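Local structure of putative carboxynorspermidine decarboxylase protein (Sinorhizobium meliloti, 3MT1) at residues P5-D10 against K336-A341; T241-V246 against R315-D320; S261-H266 against A297-G302; S287-G292 against F301-F306; K329-G334 against A358-S363. The protein probably decarboxylates carboxynorspermidine and carboxyspermidine to norspermidine and spermidine, with pyridoxal 5'-phosphate as cofactor. One frame throughout, in Å; residues are numbered along the deposited sequence.

Contact 1 (P5-D10 against K336-A341); sequences PYYLID and KMPAIA
Pro338 forms the apolar centre, its ring touching two side chains of segment 5-10. Its CG meets Pro5 CG at 3.8 Å, the two rings crossing obliquely, and its CB lies 3.7 Å from Tyr7 CE1. Tyr7 CG stands anti to its own carbonyl carbon (chi1 -60°), which brings CD1 and CE1 obliquely across the proline, while OH runs on to a hydrogen bond with the carbonyl oxygen of His266. An alanine here in place of Tyr7 would remove the ring and hydroxyl, and would probably loosen the packing on Pro338 and the tie to His266. Tyr6, Leu8, Ala339 and Ala341 occupy the other face of the sheet, where Tyr6 CB rests 3.8 Å from Ala339 CB. The crowded torsion of Tyr6 (chi1 53°) then leads its hydroxyl away from segment 336-341. Outward lies the parallel backbone pairing, with the strand segments at 13° to each other. Ala339 grips both flanks of Tyr6: its N donates to Pro5 O (3.2 Å) and its O accepts from Tyr7 N (3.0 Å). Ala341 does the same about Leu8, through Ala341 N to Tyr7 O (2.9 Å) and a straight, short bond from Ile9 N to Ala341 O (2.6 Å). Strand 6-10 also pairs with strand 240-251, strand 339-343 pairs with 349-353 through Ile340 and Val352, and Asp10 N-caps helix 11-28.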
# COMPACT_ATOMS: atom_id res chain seq x y z
N PRO B 5 -4.13 8.69 -14.56
CA PRO B 5 -2.69 8.61 -14.38
C PRO B 5 -2.14 7.39 -15.08
O PRO B 5 -2.87 6.40 -15.29
CB PRO B 5 -2.56 8.43 -12.86
CG PRO B 5 -3.79 7.71 -12.44
CD PRO B 5 -4.87 8.26 -13.36
N TYR B 6 -0.87 7.44 -15.44
CA TYR B 6 -0.14 6.26 -15.85
C TYR B 6 1.36 6.41 -15.51
O TYR B 6 1.87 7.54 -15.38
CB TYR B 6 -0.36 5.96 -17.35
CG TYR B 6 -0.07 7.12 -18.27
CD1 TYR B 6 1.20 7.33 -18.80
CD2 TYR B 6 -1.08 8.01 -18.63
CE1 TYR B 6 1.45 8.41 -19.66
CE2 TYR B 6 -0.83 9.08 -19.48
CZ TYR B 6 0.44 9.27 -19.99
OH TYR B 6 0.69 10.34 -20.82
N TYR B 7 2.03 5.26 -15.33
CA TYR B 7 3.46 5.22 -15.14
C TYR B 7 4.04 5.09 -16.53
O TYR B 7 3.65 4.18 -17.28
CB TYR B 7 3.87 3.99 -14.34
CG TYR B 7 3.31 3.85 -12.93
CD1 TYR B 7 2.25 2.98 -12.68
CD2 TYR B 7 3.89 4.53 -11.85
CE1 TYR B 7 1.73 2.82 -11.39
CE2 TYR B 7 3.39 4.38 -10.54
CZ TYR B 7 2.30 3.51 -10.32
OH TYR B 7 1.76 3.34 -9.04
N LEU B 8 4.98 5.96 -16.90
CA LEU B 8 5.53 5.90 -18.26
C LEU B 8 6.98 5.47 -18.21
O LEU B 8 7.84 6.18 -17.70
CB LEU B 8 5.39 7.25 -18.95
CG LEU B 8 5.85 7.41 -20.41
CD1 LEU B 8 5.28 6.38 -21.28
CD2 LEU B 8 5.46 8.79 -20.97
N ILE B 9 7.25 4.28 -18.70
CA ILE B 9 8.60 3.81 -18.70
C ILE B 9 9.27 4.21 -20.00
O ILE B 9 8.86 3.78 -21.07
CB ILE B 9 8.65 2.30 -18.50
CG1 ILE B 9 8.06 1.94 -17.12
CG2 ILE B 9 10.10 1.78 -18.70
CD1 ILE B 9 7.55 0.47 -17.05
N ASP B 10 10.30 5.05 -19.88
CA ASP B 10 11.02 5.52 -21.04
C ASP B 10 12.05 4.48 -21.54
O ASP B 10 13.10 4.28 -20.93
CB ASP B 10 11.68 6.90 -20.78
CG ASP B 10 12.38 7.46 -22.04
OD1 ASP B 10 11.85 8.43 -22.65
OD2 ASP B 10 13.44 6.90 -22.44
N LYS B 336 -8.72 5.27 -9.27
CA LYS B 336 -8.22 4.67 -10.49
C LYS B 336 -6.74 4.31 -10.38
O LYS B 336 -5.93 5.13 -9.96
CB LYS B 336 -8.43 5.62 -11.68
CG LYS B 336 -8.55 4.84 -12.97
CD LYS B 336 -8.55 5.71 -14.23
CE LYS B 336 -8.44 4.80 -15.44
NZ LYS B 336 -7.75 5.54 -16.53
N MSE B 337 -6.41 3.07 -10.73
CA MSE B 337 -5.06 2.64 -10.66
C MSE B 337 -4.29 3.04 -11.94
O MSE B 337 -4.84 2.99 -13.03
CB MSE B 337 -5.02 1.13 -10.44
CG MSE B 337 -3.63 0.58 -10.11
SE MSE B 337 -3.78 -1.31 -9.76
CE MSE B 337 -4.17 -1.22 -7.84
N PRO B 338 -3.02 3.46 -11.82
CA PRO B 338 -2.47 3.99 -13.06
C PRO B 338 -2.14 2.91 -14.07
O PRO B 338 -1.68 1.84 -13.70
CB PRO B 338 -1.21 4.73 -12.60
CG PRO B 338 -1.43 5.05 -11.12
CD PRO B 338 -2.24 3.87 -10.64
N ALA B 339 -2.39 3.20 -15.33
CA ALA B 339 -2.01 2.30 -16.41
C ALA B 339 -0.51 2.13 -16.42
O ALA B 339 0.22 2.98 -15.91
CB ALA B 339 -2.51 2.87 -17.82
N ILE B 340 -0.04 1.05 -17.01
CA ILE B 340 1.38 0.87 -17.15
C ILE B 340 1.67 1.10 -18.63
O ILE B 340 1.05 0.47 -19.49
CB ILE B 340 1.82 -0.56 -16.69
CG1 ILE B 340 1.59 -0.74 -15.19
CG2 ILE B 340 3.29 -0.84 -17.07
CD1 ILE B 340 2.00 -2.20 -14.64
N ALA B 341 2.59 2.03 -18.91
CA ALA B 341 2.94 2.39 -20.30
C ALA B 341 4.42 2.62 -20.55
O ALA B 341 5.20 2.93 -19.64
CB ALA B 341 2.14 3.56 -20.75

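Contact 2 (T241-V246 against R315-D320)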
# COMPACT_ATOMS: atom_id res chain seq x y z
N THR B 241 8.35 7.96 -15.28
CA THR B 241 7.57 9.04 -14.66
C THR B 241 6.15 8.57 -14.31
O THR B 241 5.65 7.60 -14.90
CB THR B 241 7.46 10.24 -15.60
OG1 THR B 241 6.98 9.79 -16.88
CG2 THR B 241 8.85 10.94 -15.78
N LEU B 242 5.51 9.25 -13.36
CA LEU B 242 4.08 9.10 -13.13
C LEU B 242 3.35 10.34 -13.71
O LEU B 242 3.47 11.43 -13.16
CB LEU B 242 3.74 8.89 -11.63
CG LEU B 242 2.26 8.86 -11.20
CD1 LEU B 242 1.41 7.82 -11.98
CD2 LEU B 242 2.03 8.74 -9.64
N GLU B 243 2.60 10.16 -14.80
CA GLU B 243 1.88 11.24 -15.45
C GLU B 243 0.51 11.55 -14.82
O GLU B 243 -0.34 10.65 -14.74
CB GLU B 243 1.72 10.90 -16.92
CG GLU B 243 3.06 10.61 -17.62
CD GLU B 243 4.04 11.79 -17.58
OE1 GLU B 243 3.63 12.98 -17.78
OE2 GLU B 243 5.24 11.53 -17.36
N VAL B 244 0.27 12.79 -14.40
CA VAL B 244 -1.03 13.16 -13.80
C VAL B 244 -1.62 14.49 -14.34
O VAL B 244 -0.92 15.28 -14.98
CB VAL B 244 -0.99 13.24 -12.24
CG1 VAL B 244 -0.45 11.96 -11.61
CG2 VAL B 244 -0.17 14.46 -11.78
N THR B 245 -2.91 14.72 -14.06
CA THR B 245 -3.62 15.88 -14.50
C THR B 245 -4.08 16.61 -13.26
O THR B 245 -4.37 15.98 -12.25
CB THR B 245 -4.84 15.49 -15.38
OG1 THR B 245 -4.37 14.80 -16.55
CG2 THR B 245 -5.55 16.70 -15.88
N VAL B 246 -4.15 17.94 -13.34
CA VAL B 246 -4.77 18.74 -12.27
C VAL B 246 -6.27 18.70 -12.48
O VAL B 246 -6.74 18.83 -13.61
CB VAL B 246 -4.27 20.17 -12.28
CG1 VAL B 246 -5.09 21.06 -11.35
CG2 VAL B 246 -2.79 20.19 -11.91
N ARG B 315 -1.01 19.09 -17.05
CA ARG B 315 -0.38 17.82 -16.92
C ARG B 315 0.86 18.01 -16.09
O ARG B 315 1.62 18.94 -16.34
CB ARG B 315 -0.02 17.31 -18.31
CG ARG B 315 1.06 16.26 -18.27
CD ARG B 315 0.51 14.93 -17.68
NE ARG B 315 -0.41 14.35 -18.64
CZ ARG B 315 0.01 13.65 -19.69
NH1 ARG B 315 1.31 13.45 -19.82
NH2 ARG B 315 -0.85 13.15 -20.57
N ILE B 316 1.06 17.14 -15.10
CA ILE B 316 2.24 17.12 -14.23
C ILE B 316 2.91 15.73 -14.24
O ILE B 316 2.21 14.73 -14.15
CB ILE B 316 1.82 17.51 -12.78
CG1 ILE B 316 1.54 19.03 -12.68
CG2 ILE B 316 2.88 17.08 -11.72
CD1 ILE B 316 0.75 19.43 -11.45
N SER B 317 4.23 15.69 -14.37
CA SER B 317 5.00 14.43 -14.40
C SER B 317 5.85 14.21 -13.14
O SER B 317 6.87 14.87 -12.96
CB SER B 317 5.94 14.39 -15.63
OG SER B 317 5.35 14.95 -16.78
N PHE B 318 5.49 13.28 -12.28
CA PHE B 318 6.40 12.99 -11.17
C PHE B 318 7.56 12.18 -11.66
O PHE B 318 7.40 11.18 -12.34
CB PHE B 318 5.67 12.38 -9.96
CG PHE B 318 4.67 13.33 -9.39
CD1 PHE B 318 5.08 14.52 -8.82
CD2 PHE B 318 3.30 13.08 -9.50
CE1 PHE B 318 4.16 15.44 -8.32
CE2 PHE B 318 2.35 13.98 -9.00
CZ PHE B 318 2.79 15.17 -8.41
N GLN B 319 8.74 12.64 -11.33
CA GLN B 319 9.96 12.06 -11.86
C GLN B 319 10.40 10.86 -11.04
O GLN B 319 9.99 10.70 -9.88
CB GLN B 319 11.08 13.12 -11.89
CG GLN B 319 10.73 14.36 -12.70
CD GLN B 319 10.48 14.06 -14.18
OE1 GLN B 319 11.26 13.38 -14.86
NE2 GLN B 319 9.37 14.58 -14.69
N ASP B 320 11.24 10.03 -11.66
CA ASP B 320 11.83 8.87 -11.02
C ASP B 320 10.83 8.03 -10.25
O ASP B 320 11.00 7.79 -9.06
CB ASP B 320 12.95 9.28 -10.07
CG ASP B 320 13.94 8.16 -9.85
OD1 ASP B 320 13.88 7.18 -10.65
OD2 ASP B 320 14.79 8.25 -8.93
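Two antiparallel strands of the beta domain, 240-251 and 315-318, pair here. Leu242 and Phe318, and likewise Val244 and Ile316, are hydrogen-bonded pairs; Ile316 N to Val244 O measures 2.7 Å. Between them, the non-hydrogen-bonded pair Glu243 and Ser317 carries the polar face. Glu243 OE1 receives Ser317 OG at 2.8 Å on its syn lone pair, and Arg315 NH1 at 3.1 Å from above the carboxylate plane, a salt bridge. Glu243 OE2 turns its anti lone pair to Thr241 OG1, 2.5 Å away, so three donors fix the rotation of the carboxylate and probably favour its charged form. Arg315 reaches it by bending at chi2 (71°) and chi3 (70°); guanidinium and carboxylate planes stand 63° apart, with Glu243 CB over one guanidinium face. On the apolar face, Val244 CG2 sits 3.8 Å from Ile316 CB and also 3.8 Å from Phe318 CE2, while Val246 CG2 meets Ile316 CD1 at 3.6 Å. Ile316 CG2 lies over the rim of one Phe318 face, and that ring also stacks with Phe301. Residues alternate between a polar and an apolar face, as strands do in the beta domain of fold-type III decarboxylases.

Contact 3 (S261-H266 against A297-G302)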
# COMPACT_ATOMS: atom_id res chain seq x y z
N SER B 261 -4.45 11.22 -8.81
CA SER B 261 -3.65 10.14 -8.31
C SER B 261 -3.62 10.29 -6.80
O SER B 261 -4.20 11.23 -6.26
CB SER B 261 -2.23 10.28 -8.88
OG SER B 261 -1.37 9.23 -8.47
N SER B 262 -2.92 9.38 -6.12
CA SER B 262 -2.81 9.37 -4.66
C SER B 262 -1.47 8.75 -4.23
O SER B 262 -1.12 7.65 -4.68
CB SER B 262 -3.97 8.56 -4.10
OG SER B 262 -3.93 8.45 -2.70
N ILE B 263 -0.71 9.44 -3.37
CA ILE B 263 0.53 8.85 -2.90
C ILE B 263 0.31 7.55 -2.14
O ILE B 263 1.17 6.67 -2.18
CB ILE B 263 1.46 9.80 -2.07
CG1 ILE B 263 0.78 10.30 -0.79
CG2 ILE B 263 1.92 10.96 -2.91
CD1 ILE B 263 1.77 10.73 0.24
N GLU B 264 -0.84 7.40 -1.47
CA GLU B 264 -1.06 6.17 -0.74
C GLU B 264 -1.22 4.98 -1.69
O GLU B 264 -0.73 3.88 -1.42
CB GLU B 264 -2.25 6.24 0.24
CG GLU B 264 -2.33 4.96 1.07
CD GLU B 264 -3.23 5.05 2.27
OE1 GLU B 264 -3.55 6.17 2.70
OE2 GLU B 264 -3.66 4.00 2.78
N ALA B 265 -1.89 5.23 -2.81
CA ALA B 265 -2.24 4.15 -3.71
C ALA B 265 -1.16 3.90 -4.74
O ALA B 265 -1.07 2.80 -5.28
CB ALA B 265 -3.55 4.45 -4.41
N HIS B 266 -0.36 4.92 -5.03
CA HIS B 266 0.46 4.92 -6.26
C HIS B 266 1.95 5.10 -6.08
O HIS B 266 2.71 4.75 -6.97
CB HIS B 266 -0.07 5.93 -7.28
CG HIS B 266 -1.52 5.75 -7.57
ND1 HIS B 266 -2.36 6.79 -7.89
CD2 HIS B 266 -2.30 4.63 -7.56
CE1 HIS B 266 -3.59 6.32 -8.08
NE2 HIS B 266 -3.58 5.02 -7.88
N ALA B 297 -5.33 13.16 5.19
CA ALA B 297 -4.72 14.47 5.40
C ALA B 297 -3.34 14.55 4.75
O ALA B 297 -3.04 15.49 4.01
CB ALA B 297 -4.63 14.79 6.90
N GLY B 298 -2.52 13.54 4.99
CA GLY B 298 -1.16 13.55 4.44
C GLY B 298 -0.98 13.06 3.01
O GLY B 298 0.14 12.69 2.63
N ASP B 299 -2.06 13.05 2.21
CA ASP B 299 -2.00 12.66 0.79
C ASP B 299 -1.53 13.83 -0.05
O ASP B 299 -2.30 14.44 -0.80
CB ASP B 299 -3.36 12.22 0.28
CG ASP B 299 -3.30 11.54 -1.07
OD1 ASP B 299 -2.29 11.68 -1.78
OD2 ASP B 299 -4.25 10.82 -1.43
N VAL B 300 -0.24 14.13 0.10
CA VAL B 300 0.38 15.28 -0.52
C VAL B 300 1.69 14.84 -1.22
O VAL B 300 2.56 14.16 -0.60
CB VAL B 300 0.65 16.38 0.52
CG1 VAL B 300 -0.59 16.62 1.46
CG2 VAL B 300 1.87 16.01 1.34
N PHE B 301 1.81 15.19 -2.50
CA PHE B 301 2.99 14.83 -3.26
C PHE B 301 4.21 15.65 -2.92
O PHE B 301 5.31 15.10 -2.93
CB PHE B 301 2.72 14.94 -4.75
CG PHE B 301 1.92 13.84 -5.27
CD1 PHE B 301 0.50 13.90 -5.21
CD2 PHE B 301 2.54 12.70 -5.79
CE1 PHE B 301 -0.28 12.86 -5.66
CE2 PHE B 301 1.75 11.63 -6.28
CZ PHE B 301 0.35 11.71 -6.23
N GLY B 302 4.00 16.96 -2.67
CA GLY B 302 5.04 17.96 -2.40
C GLY B 302 4.67 19.43 -2.66
O GLY B 302 3.66 19.73 -3.30
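Ile263 branches at CB into two arms that take separate partners in segment 297-302. CG2, anti to the carbonyl carbon, hangs over the middle of the Phe301 ring, 3.5 Å from its centroid and 15° off the normal, a CH-pi contact. CG1 takes the crowded place between backbone N and carbonyl carbon (chi1 61°) and so passes alongside the aspartate, with CG1 3.5 Å from Asp299 OD1. At the tip, CD1 meets backbone oxygens: Gly298 O at 3.5 Å and Val300 O at 3.6 Å. These belong to the residues flanking Asp299, the centre of an inverse gamma turn that leads into strand 300-306. Ile263 itself opens the short helix 263-266, with Ser262 at the N-cap. Asp299 faces this helix start: its OD1 accepts from Ile263 N at 3.2 Å (151° at the hydrogen), with the donor above the carboxylate plane. Ser262 OG donates to Asp299 OD2 at 2.7 Å, although the placing of that oxygen is less certain. The N-H of Ile263 and the hydroxyl of Ser262 would probably help stabilise the negative charge of Asp299. Ser261 OG approaches the Phe301 ring at its edge, 3.8 Å from CZ, and shares a 2.7 Å hydrogen bond with His266 ND1 in which either may be the donor. Leu270 and Leu271 of helix 268-273 pack on Ile263 as well.

Contact 4 (S287-G292 against F301-F306); sequences SYMICG and FGEFRF
Tyr288, Ile290 and Phe306 share one first torsion, with CG or CG1 anti to the carbonyl carbon (chi1 -82°, -51° and -61°), and all three meet on one side of the strand pair. Phe306 CE2 comes to 3.7 Å from Tyr288 CB, the two side chains crossing at about a right angle, with ring centroids 5.7 Å apart. Ile290 CD1 reaches the edge of the Phe306 ring, 3.8 Å from CZ. Tyr288 OH continues to a hydrogen bond with Leu310 N. The backbones bond both ways between Tyr288 and Phe304, with Tyr288 N to Phe304 O at 2.8 Å and Phe304 N to Tyr288 O at 2.7 Å. Ile290 instead spans two residues: its N donates to Gly302 O (3.0 Å), but its O accepts from Phe301 N (2.8 Å), consistent with a beta bulge. Phe301 turns a ring edge to Gly292, CE1 lying 3.8 Å from Gly292 CA. Strands 286-291 and 300-306 follow each other in the chain and pair antiparallel, which makes them a beta hairpin.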
# COMPACT_ATOMS: atom_id res chain seq x y z
N SER B 287 4.14 28.82 -6.16
CA SER B 287 4.38 27.69 -5.29
C SER B 287 3.08 26.97 -4.94
O SER B 287 2.13 27.57 -4.42
CB SER B 287 5.15 28.12 -4.03
OG SER B 287 6.18 27.18 -3.73
N TYR B 288 3.05 25.68 -5.28
CA TYR B 288 1.86 24.84 -5.13
C TYR B 288 2.12 23.66 -4.22
O TYR B 288 3.15 22.97 -4.34
CB TYR B 288 1.37 24.31 -6.48
CG TYR B 288 0.52 25.27 -7.27
CD1 TYR B 288 -0.86 25.15 -7.29
CD2 TYR B 288 1.10 26.29 -8.02
CE1 TYR B 288 -1.66 26.03 -8.03
CE2 TYR B 288 0.33 27.17 -8.77
CZ TYR B 288 -1.05 27.04 -8.77
OH TYR B 288 -1.81 27.93 -9.51
N MSE B 289 1.19 23.43 -3.30
CA MSE B 289 1.09 22.11 -2.71
C MSE B 289 0.22 21.26 -3.62
O MSE B 289 -0.92 21.65 -3.92
CB MSE B 289 0.52 22.17 -1.30
CG MSE B 289 0.88 20.93 -0.49
SE MSE B 289 -0.04 20.93 1.22
CE MSE B 289 1.37 20.15 2.36
N ILE B 290 0.77 20.15 -4.09
CA ILE B 290 0.02 19.23 -4.93
C ILE B 290 -0.42 18.04 -4.12
O ILE B 290 0.40 17.37 -3.52
CB ILE B 290 0.82 18.73 -6.16
CG1 ILE B 290 1.44 19.90 -6.93
CG2 ILE B 290 -0.06 17.88 -7.08
CD1 ILE B 290 2.91 20.10 -6.62
N CYS B 291 -1.71 17.77 -4.13
CA CYS B 291 -2.26 16.74 -3.28
C CYS B 291 -2.96 15.70 -4.07
O CYS B 291 -3.41 15.96 -5.18
CB CYS B 291 -3.28 17.33 -2.34
SG CYS B 291 -2.70 18.78 -1.51
N GLY B 292 -3.04 14.51 -3.48
CA GLY B 292 -3.75 13.41 -4.09
C GLY B 292 -5.26 13.53 -3.99
O GLY B 292 -5.82 14.40 -3.31
N PHE B 301 1.81 15.19 -2.50
CA PHE B 301 2.99 14.83 -3.26
C PHE B 301 4.21 15.65 -2.92
O PHE B 301 5.31 15.10 -2.93
CB PHE B 301 2.72 14.94 -4.75
CG PHE B 301 1.92 13.84 -5.27
CD1 PHE B 301 0.50 13.90 -5.21
CD2 PHE B 301 2.54 12.70 -5.79
CE1 PHE B 301 -0.28 12.86 -5.66
CE2 PHE B 301 1.75 11.63 -6.28
CZ PHE B 301 0.35 11.71 -6.23
N GLY B 302 4.00 16.96 -2.67
CA GLY B 302 5.04 17.96 -2.40
C GLY B 302 4.67 19.43 -2.66
O GLY B 302 3.66 19.73 -3.30
N GLU B 303 5.48 20.36 -2.13
CA GLU B 303 5.32 21.80 -2.44
C GLU B 303 6.27 22.08 -3.60
O GLU B 303 7.48 21.83 -3.48
CB GLU B 303 5.64 22.73 -1.24
CG GLU B 303 4.78 22.51 0.02
CD GLU B 303 4.76 23.71 1.02
OE1 GLU B 303 5.85 24.23 1.41
OE2 GLU B 303 3.65 24.12 1.43
N PHE B 304 5.75 22.52 -4.73
CA PHE B 304 6.63 22.79 -5.85
C PHE B 304 6.50 24.17 -6.41
O PHE B 304 5.53 24.88 -6.18
CB PHE B 304 6.44 21.75 -6.95
CG PHE B 304 6.71 20.36 -6.49
CD1 PHE B 304 8.01 19.93 -6.29
CD2 PHE B 304 5.66 19.49 -6.22
CE1 PHE B 304 8.27 18.66 -5.85
CE2 PHE B 304 5.91 18.21 -5.78
CZ PHE B 304 7.22 17.79 -5.59
N ARG B 305 7.55 24.56 -7.12
CA ARG B 305 7.54 25.75 -7.94
C ARG B 305 7.15 25.40 -9.39
O ARG B 305 7.50 24.33 -9.92
CB ARG B 305 8.89 26.46 -7.86
CG ARG B 305 9.07 27.29 -6.62
CD ARG B 305 10.53 27.51 -6.28
NE ARG B 305 10.69 28.70 -5.45
CZ ARG B 305 11.57 28.82 -4.45
NH1 ARG B 305 12.36 27.79 -4.12
NH2 ARG B 305 11.65 29.95 -3.75
N PHE B 306 6.38 26.30 -9.97
CA PHE B 306 5.97 26.27 -11.36
C PHE B 306 6.15 27.68 -11.88
O PHE B 306 6.23 28.63 -11.10
CB PHE B 306 4.51 25.84 -11.45
CG PHE B 306 4.26 24.46 -10.89
CD1 PHE B 306 4.43 23.33 -11.68
CD2 PHE B 306 3.87 24.30 -9.56
CE1 PHE B 306 4.22 22.06 -11.17
CE2 PHE B 306 3.65 23.04 -9.04
CZ PHE B 306 3.83 21.91 -9.84

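Contact 5 (K329-G334 against A358-S363)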
# COMPACT_ATOMS: atom_id res chain seq x y z
N LYS B 329 1.42 -0.81 -5.40
CA LYS B 329 0.23 -0.05 -5.66
C LYS B 329 -1.02 -0.77 -5.17
O LYS B 329 -1.09 -2.00 -5.16
CB LYS B 329 0.13 0.26 -7.14
CG LYS B 329 0.02 -0.95 -8.07
CD LYS B 329 -0.01 -0.48 -9.54
CE LYS B 329 0.47 -1.60 -10.49
NZ LYS B 329 -0.33 -2.83 -10.20
N ASN B 330 -2.01 0.00 -4.78
CA ASN B 330 -3.23 -0.58 -4.22
C ASN B 330 -4.51 0.22 -4.61
O ASN B 330 -4.44 1.30 -5.24
CB ASN B 330 -3.07 -0.66 -2.71
CG ASN B 330 -2.77 0.69 -2.12
OD1 ASN B 330 -3.70 1.47 -1.88
ND2 ASN B 330 -1.48 1.00 -1.92
N TRP B 331 -5.66 -0.28 -4.16
CA TRP B 331 -6.97 0.25 -4.52
C TRP B 331 -7.57 1.16 -3.45
O TRP B 331 -8.78 1.32 -3.34
CB TRP B 331 -7.89 -0.92 -4.73
CG TRP B 331 -7.70 -1.57 -6.02
CD1 TRP B 331 -7.26 -2.84 -6.22
CD2 TRP B 331 -7.92 -0.99 -7.31
NE1 TRP B 331 -7.22 -3.10 -7.57
CE2 TRP B 331 -7.63 -1.99 -8.26
CE3 TRP B 331 -8.37 0.27 -7.75
CZ2 TRP B 331 -7.75 -1.76 -9.65
CZ3 TRP B 331 -8.50 0.49 -9.12
CH2 TRP B 331 -8.20 -0.52 -10.05
N PHE B 332 -6.71 1.74 -2.62
CA PHE B 332 -7.15 2.66 -1.60
C PHE B 332 -8.12 3.70 -2.16
O PHE B 332 -7.83 4.35 -3.20
CB PHE B 332 -5.93 3.35 -1.07
CG PHE B 332 -6.23 4.38 -0.04
CD1 PHE B 332 -6.78 4.02 1.19
CD2 PHE B 332 -5.94 5.71 -0.30
CE1 PHE B 332 -7.05 4.98 2.16
CE2 PHE B 332 -6.20 6.69 0.68
CZ PHE B 332 -6.73 6.32 1.90
N ASN B 333 -9.25 3.85 -1.47
CA ASN B 333 -10.33 4.77 -1.85
C ASN B 333 -11.07 4.36 -3.13
O ASN B 333 -11.98 5.05 -3.56
CB ASN B 333 -9.82 6.23 -1.94
CG ASN B 333 -9.96 7.01 -0.60
OD1 ASN B 333 -9.83 6.44 0.49
ND2 ASN B 333 -10.21 8.32 -0.69
N GLY B 334 -10.68 3.25 -3.73
CA GLY B 334 -11.10 2.90 -5.07
C GLY B 334 -10.60 3.85 -6.15
O GLY B 334 -11.08 3.80 -7.30
N ALA B 358 -13.30 -4.18 -13.08
CA ALA B 358 -13.29 -5.61 -12.76
C ALA B 358 -12.01 -5.99 -11.97
O ALA B 358 -12.06 -6.88 -11.13
CB ALA B 358 -13.43 -6.43 -14.05
N ASP B 359 -10.88 -5.34 -12.22
CA ASP B 359 -9.72 -5.53 -11.35
C ASP B 359 -10.08 -5.07 -9.96
O ASP B 359 -9.94 -5.82 -9.01
CB ASP B 359 -8.51 -4.79 -11.88
CG ASP B 359 -7.99 -5.38 -13.16
OD1 ASP B 359 -7.66 -6.58 -13.15
OD2 ASP B 359 -7.92 -4.68 -14.19
N TYR B 360 -10.58 -3.85 -9.80
CA TYR B 360 -10.96 -3.38 -8.48
C TYR B 360 -11.90 -4.34 -7.77
O TYR B 360 -11.62 -4.77 -6.66
CB TYR B 360 -11.57 -1.99 -8.55
CG TYR B 360 -12.23 -1.50 -7.29
CD1 TYR B 360 -11.47 -1.19 -6.14
CD2 TYR B 360 -13.60 -1.29 -7.25
CE1 TYR B 360 -12.11 -0.70 -4.98
CE2 TYR B 360 -14.23 -0.82 -6.12
CZ TYR B 360 -13.51 -0.53 -5.01
OH TYR B 360 -14.17 -0.04 -3.93
N GLU B 361 -13.00 -4.70 -8.46
CA GLU B 361 -14.09 -5.46 -7.85
C GLU B 361 -13.60 -6.82 -7.40
O GLU B 361 -13.94 -7.29 -6.30
CB GLU B 361 -15.24 -5.67 -8.83
CG GLU B 361 -16.53 -6.01 -8.13
CD GLU B 361 -17.61 -6.54 -9.04
OE1 GLU B 361 -18.79 -6.12 -8.88
OE2 GLU B 361 -17.27 -7.39 -9.90
N GLN B 362 -12.80 -7.43 -8.28
CA GLN B 362 -12.18 -8.74 -8.06
C GLN B 362 -11.08 -8.76 -6.98
O GLN B 362 -10.71 -9.82 -6.47
CB GLN B 362 -11.66 -9.30 -9.40
CG GLN B 362 -12.81 -9.82 -10.27
CD GLN B 362 -12.46 -9.87 -11.75
OE1 GLN B 362 -11.31 -9.69 -12.15
NE2 GLN B 362 -13.47 -10.10 -12.57
N SER B 363 -10.58 -7.60 -6.59
CA SER B 363 -9.66 -7.59 -5.48
C SER B 363 -10.37 -7.61 -4.11
O SER B 363 -9.71 -7.80 -3.10
CB SER B 363 -8.72 -6.40 -5.57
OG SER B 363 -9.44 -5.22 -5.27
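Aromatic contact dominates: the Tyr360 ring turns its edge to the face of Trp331 in an offset edge-to-face pair, planes 64° apart and centroids 5.5 Å from each other for the six-membered ring. A CH-pi contact joins it, Tyr360 CB standing 3.7 Å from the centroid of that ring and 1° off its normal. Van der Waals contacts frame the indole, with Asp359 CB 3.8 Å from Trp331 CZ2 and Ser363 OG 3.4 Å from Trp331 CD1. An alanine in place of Trp331 removes the indole and would probably loosen the loop against the helix. The loop 329-334 is thus laid on the C-terminal helix 357-362, and it is shaped by an Asx turn in which Asn330 OD1 accepts from Phe332 N (3.1 Å). Further hydrogen bonds shape each side: Gly334 N to Trp331 O at 2.7 Å, and Ser363 OG to Tyr360 O at 2.6 Å. Across the dimer, Glu361 forms a salt bridge with Arg69 of the second subunit, and Lys329 NZ bonds Ser363 O of that subunit.

Contacts 1 to 4 all reach one mixed sheet. Contacts 1 and 2 meet edge to edge, with probable hydrogen bonds Leu8 N to Thr241 O (2.7 Å) and Tyr6 O to Glu243 N (2.8 Å). Contacts 3 and 4 share Phe301, which packs on Phe318 of contact 2. Contact 3 also ties inward to contact 1 through Tyr7 and His266, and outward to contact 5, where Ala265 O lies 3.0 Å from Asn330 N. Contact 5 stands apart from contacts 2 and 4, its nearest atoms about 9 and 8 Å away. Among predicted substrate-binding residues, Asp269 has its side chain about 9 Å from that of Ile263 and about 10 Å from that of Tyr7.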